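Local coordinates for multidrug resistance protein (Vibrio cholerae, PDB 1YC9) that probably acts as the outer membrane channel of a multidrug efflux system, passing toxic compounds out of the cell, at residues Q282-V287 with A316-P320; A159-V164 with Q412-N417. The protein carries 1 engineered substitution. One frame throughout, in Å; residues are numbered along the deposited sequence.

Contact 1. Residues Q282-V287 with A316-P320; sequences QFYPDV and AIYLP
Residues 316-320 are extended strand; 282-287 come in as a turn (Gln282 and Phe283 near phi/psi -70/-18), extend through Tyr284 and Pro285, and become strand at Asp286. Asp286 and Tyr318 form an antiparallel hydrogen-bonded pair, with Asp286 N to Tyr318 O at 2.7 Å and Tyr318 N to Asp286 O at 2.9 Å; Val287 faces Ile317 as a non-hydrogen-bonded pair, CA to CA 4.3 Å. Where the turn leaves the ladder, a water bridges Phe283 O (2.7 Å) and Pro320 O (2.8 Å). This is the helix-proximal end of hairpin 286-298/309-322, part of the beta-barrel of an outer membrane factor; strand 309-322 pairs along its other edge with a strand of a second subunit. Ile317 (chi1 and chi2 t) places CD1 3.5 Å from Pro285 CB and 3.7 Å from Val287 CG2. Leu319 (t, p) brings CD1 to 3.4 Å from Phe283 O and 3.9 Å from Pro285 CD. On the face shared with Tyr318, Asp286 (chi1 t) turns its carboxylate away to a salt bridge with Lys117.

Contact 2. Residues A159-V164 with Q412-N417; sequences ANQETV and QRALVN
Two regular helical segments run nearly antiparallel, their axes 9.7 Å apart at closest approach and their N-to-C directions 159° apart. Ala159 lies opposite Val416 (CA to CA 6.4 Å) and Asn160 opposite Arg413 (6.3 Å). Asn160, with chi1 m and chi2 near -94°, swings its amide across the gap so that OD1 accepts a hydrogen bond from Arg413 NE at 2.9 Å. Arg413 reaches it with chi1 m, chi2 t and chi3 p, a bend that lays the guanidinium alongside helix 159-164: Asn160 OD1 meets its edge, and Val164 CG2 (chi1 t) covers one face, 3.7 Å from NE. Farther round the helices the contact becomes mixed, with methyl groups beside a hydroxyl and a water. Val416, whose chi1 of 145° lies between wells, pushes CG1 to 3.3 Å from Ala159 CB and CG2 to 3.6 Å from Thr163 OG1. Thr163 (chi1 m) sets CG2 3.7 Å from Gln412 CB, and a water links Thr163 O (2.8 Å) to Gln412 OE1 (2.7 Å). The pair belongs to the long alpha-helical barrel of outer membrane factors, here between helices 117-183 and 398-433. Helix 189-223 flanks the pair, its Glu205 forming a salt bridge with Arg413 and its Ile209 touching Val164 and Arg413, while Leu415 packs against helix 326-391.

The contacts share no helix or strand and lie on opposite sides of the chain's centre, their own centres about 74 Å apart. Contact 1 is a surface contact in the beta region, between neighbours in one hairpin, and main-chain hydrogen bonds hold it together. Contact 2, partly buried, relies on side chains: a side-chain hydrogen bond flanked by aliphatic groups joins segments 248 residues apart in sequence, on helices from the two repeats of the family. In sequence, contact 1 is nested within the loop that contact 2 closes. Their surroundings differ too, since a second subunit extends the sheet beside 316-320, whereas no other chain touches the segments of contact 2.

Contact 1. Residues Q282-V287 with A316-P320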
# COMPACT_ATOMS: atom_id res chain seq x y z
N GLN A 282 21.35 28.43 -2.95
CA GLN A 282 21.29 28.86 -1.56
C GLN A 282 22.65 29.22 -0.96
O GLN A 282 22.72 29.91 0.04
CB GLN A 282 20.57 27.81 -0.69
CG GLN A 282 19.07 27.82 -0.90
CD GLN A 282 18.36 26.73 -0.14
OE1 GLN A 282 18.98 25.71 0.29
NE2 GLN A 282 17.07 26.91 0.05
N PHE A 283 23.72 28.75 -1.58
CA PHE A 283 25.05 29.17 -1.19
C PHE A 283 25.44 30.59 -1.62
O PHE A 283 26.36 31.18 -1.06
CB PHE A 283 26.07 28.18 -1.72
CG PHE A 283 26.07 26.82 -1.01
CD1 PHE A 283 25.28 25.80 -1.46
CD2 PHE A 283 26.90 26.59 0.11
CE1 PHE A 283 25.27 24.56 -0.84
CE2 PHE A 283 26.92 25.37 0.71
CZ PHE A 283 26.11 24.34 0.23
N TYR A 284 24.69 31.14 -2.57
CA TYR A 284 24.97 32.43 -3.16
C TYR A 284 24.20 33.56 -2.48
O TYR A 284 23.26 33.28 -1.73
CB TYR A 284 24.63 32.38 -4.66
CG TYR A 284 25.62 31.53 -5.41
CD1 TYR A 284 25.55 30.15 -5.35
CD2 TYR A 284 26.65 32.12 -6.19
CE1 TYR A 284 26.45 29.35 -6.03
CE2 TYR A 284 27.57 31.33 -6.87
CZ TYR A 284 27.45 29.94 -6.79
OH TYR A 284 28.34 29.10 -7.44
N PRO A 285 24.67 34.78 -2.66
CA PRO A 285 24.04 35.91 -1.99
C PRO A 285 22.58 36.07 -2.39
O PRO A 285 22.25 35.89 -3.54
CB PRO A 285 24.88 37.10 -2.40
CG PRO A 285 26.16 36.59 -3.05
CD PRO A 285 25.88 35.18 -3.43
N ASP A 286 21.71 36.30 -1.43
CA ASP A 286 20.33 36.64 -1.72
C ASP A 286 20.11 38.14 -1.69
O ASP A 286 20.37 38.79 -0.69
CB ASP A 286 19.49 35.97 -0.67
CG ASP A 286 18.16 35.65 -1.18
OD1 ASP A 286 17.66 34.50 -0.95
OD2 ASP A 286 17.59 36.54 -1.88
N VAL A 287 19.60 38.73 -2.81
CA VAL A 287 19.45 40.17 -2.90
C VAL A 287 17.93 40.47 -2.97
O VAL A 287 17.22 39.84 -3.76
CB VAL A 287 20.15 40.78 -4.11
CG1 VAL A 287 19.98 42.32 -4.09
CG2 VAL A 287 21.62 40.41 -4.14
N ALA A 316 18.82 44.91 -0.01
CA ALA A 316 19.61 44.27 1.08
C ALA A 316 20.24 43.03 0.45
O ALA A 316 19.70 42.44 -0.48
CB ALA A 316 18.74 43.91 2.24
N ILE A 317 21.38 42.58 0.96
CA ILE A 317 21.96 41.34 0.44
C ILE A 317 22.32 40.52 1.70
O ILE A 317 22.64 41.11 2.70
CB ILE A 317 23.17 41.66 -0.47
CG1 ILE A 317 23.87 40.40 -0.94
CG2 ILE A 317 24.22 42.50 0.27
CD1 ILE A 317 24.72 40.61 -2.14
N TYR A 318 22.10 39.23 1.65
CA TYR A 318 22.51 38.30 2.69
C TYR A 318 23.31 37.20 2.02
O TYR A 318 22.89 36.63 1.02
CB TYR A 318 21.31 37.74 3.44
CG TYR A 318 21.79 36.89 4.64
CD1 TYR A 318 22.35 37.50 5.77
CD2 TYR A 318 21.80 35.51 4.56
CE1 TYR A 318 22.85 36.74 6.82
CE2 TYR A 318 22.32 34.74 5.61
CZ TYR A 318 22.83 35.37 6.73
OH TYR A 318 23.32 34.59 7.77
N LEU A 319 24.48 36.86 2.57
CA LEU A 319 25.29 35.81 2.04
C LEU A 319 25.65 34.92 3.28
O LEU A 319 26.34 35.38 4.15
CB LEU A 319 26.57 36.35 1.47
CG LEU A 319 27.63 35.33 1.08
CD1 LEU A 319 27.11 34.30 0.13
CD2 LEU A 319 28.94 35.94 0.59
N PRO A 320 25.19 33.70 3.33
CA PRO A 320 25.54 32.78 4.41
C PRO A 320 27.03 32.52 4.30
O PRO A 320 27.51 32.37 3.21
CB PRO A 320 24.78 31.50 4.06
CG PRO A 320 23.82 31.86 2.92
CD PRO A 320 24.29 33.06 2.34
O HOH W 1 27.56 30.37 1.21

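Contact 2. Residues A159-V164 with Q412-N417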
# COMPACT_ATOMS: atom_id res chain seq x y z
N ALA A 159 -20.41 -16.87 -19.50
CA ALA A 159 -20.05 -18.00 -20.36
C ALA A 159 -19.97 -19.32 -19.59
O ALA A 159 -20.45 -20.35 -20.07
CB ALA A 159 -18.68 -17.73 -21.10
N ASN A 160 -19.34 -19.29 -18.41
CA ASN A 160 -19.29 -20.46 -17.56
C ASN A 160 -20.70 -20.86 -17.10
O ASN A 160 -21.01 -22.04 -17.06
CB ASN A 160 -18.35 -20.24 -16.38
CG ASN A 160 -16.91 -20.52 -16.74
OD1 ASN A 160 -16.42 -21.59 -16.54
ND2 ASN A 160 -16.23 -19.52 -17.31
N GLN A 161 -21.57 -19.87 -16.85
CA GLN A 161 -22.95 -20.16 -16.53
C GLN A 161 -23.63 -20.92 -17.68
O GLN A 161 -24.26 -21.94 -17.45
CB GLN A 161 -23.71 -18.92 -16.19
CG GLN A 161 -25.23 -19.17 -15.95
CD GLN A 161 -26.01 -17.92 -15.72
OE1 GLN A 161 -26.17 -17.10 -16.62
NE2 GLN A 161 -26.53 -17.77 -14.54
N GLU A 162 -23.46 -20.47 -18.92
CA GLU A 162 -24.12 -21.14 -20.04
C GLU A 162 -23.63 -22.58 -20.16
O GLU A 162 -24.42 -23.54 -20.31
CB GLU A 162 -23.86 -20.37 -21.33
CG GLU A 162 -24.83 -20.71 -22.43
CD GLU A 162 -24.73 -19.73 -23.57
OE1 GLU A 162 -23.81 -19.92 -24.36
OE2 GLU A 162 -25.56 -18.78 -23.67
N THR A 163 -22.32 -22.74 -20.09
CA THR A 163 -21.67 -24.05 -20.20
C THR A 163 -22.09 -25.05 -19.11
O THR A 163 -22.42 -26.24 -19.39
CB THR A 163 -20.17 -23.83 -20.13
OG1 THR A 163 -19.77 -23.03 -21.25
CG2 THR A 163 -19.38 -25.13 -20.26
N VAL A 164 -22.13 -24.55 -17.89
CA VAL A 164 -22.46 -25.41 -16.75
C VAL A 164 -23.98 -25.71 -16.72
O VAL A 164 -24.39 -26.84 -16.43
CB VAL A 164 -21.90 -24.82 -15.42
CG1 VAL A 164 -22.41 -25.59 -14.19
CG2 VAL A 164 -20.38 -24.84 -15.42
N GLN A 412 -14.55 -27.75 -21.86
CA GLN A 412 -15.42 -26.67 -22.27
C GLN A 412 -15.20 -25.45 -21.40
O GLN A 412 -15.18 -24.35 -21.89
CB GLN A 412 -16.89 -27.08 -22.19
CG GLN A 412 -17.33 -28.00 -23.29
CD GLN A 412 -18.77 -28.48 -23.07
OE1 GLN A 412 -19.23 -28.71 -21.91
NE2 GLN A 412 -19.50 -28.62 -24.18
N ARG A 413 -15.03 -25.65 -20.10
CA ARG A 413 -14.78 -24.52 -19.23
C ARG A 413 -13.42 -23.91 -19.51
O ARG A 413 -13.30 -22.68 -19.53
CB ARG A 413 -14.92 -24.96 -17.79
CG ARG A 413 -16.39 -25.15 -17.53
CD ARG A 413 -16.72 -25.42 -16.12
NE ARG A 413 -16.77 -24.18 -15.35
CZ ARG A 413 -16.82 -24.17 -14.01
NH1 ARG A 413 -16.85 -25.34 -13.38
NH2 ARG A 413 -16.86 -23.03 -13.32
N ALA A 414 -12.41 -24.76 -19.73
CA ALA A 414 -11.07 -24.29 -20.07
C ALA A 414 -11.13 -23.47 -21.33
O ALA A 414 -10.54 -22.41 -21.42
CB ALA A 414 -10.10 -25.46 -20.20
N LEU A 415 -11.87 -23.94 -22.31
CA LEU A 415 -12.03 -23.18 -23.55
C LEU A 415 -12.67 -21.84 -23.37
O LEU A 415 -12.17 -20.85 -23.89
CB LEU A 415 -12.77 -24.01 -24.59
CG LEU A 415 -12.94 -23.33 -25.94
CD1 LEU A 415 -11.61 -22.88 -26.52
CD2 LEU A 415 -13.64 -24.32 -26.89
N VAL A 416 -13.79 -21.77 -22.64
CA VAL A 416 -14.50 -20.52 -22.40
C VAL A 416 -13.54 -19.57 -21.66
O VAL A 416 -13.51 -18.39 -21.92
CB VAL A 416 -15.76 -20.81 -21.54
CG1 VAL A 416 -16.07 -19.70 -20.57
CG2 VAL A 416 -16.96 -21.16 -22.42
N ASN A 417 -12.75 -20.09 -20.72
CA ASN A 417 -11.84 -19.21 -20.01
C ASN A 417 -10.73 -18.62 -20.93
O ASN A 417 -10.29 -17.48 -20.72
CB ASN A 417 -11.22 -19.90 -18.82
CG ASN A 417 -12.23 -20.19 -17.74
OD1 ASN A 417 -12.04 -21.10 -16.90
ND2 ASN A 417 -13.29 -19.46 -17.74
O HOH W 2 -21.78 -27.72 -21.64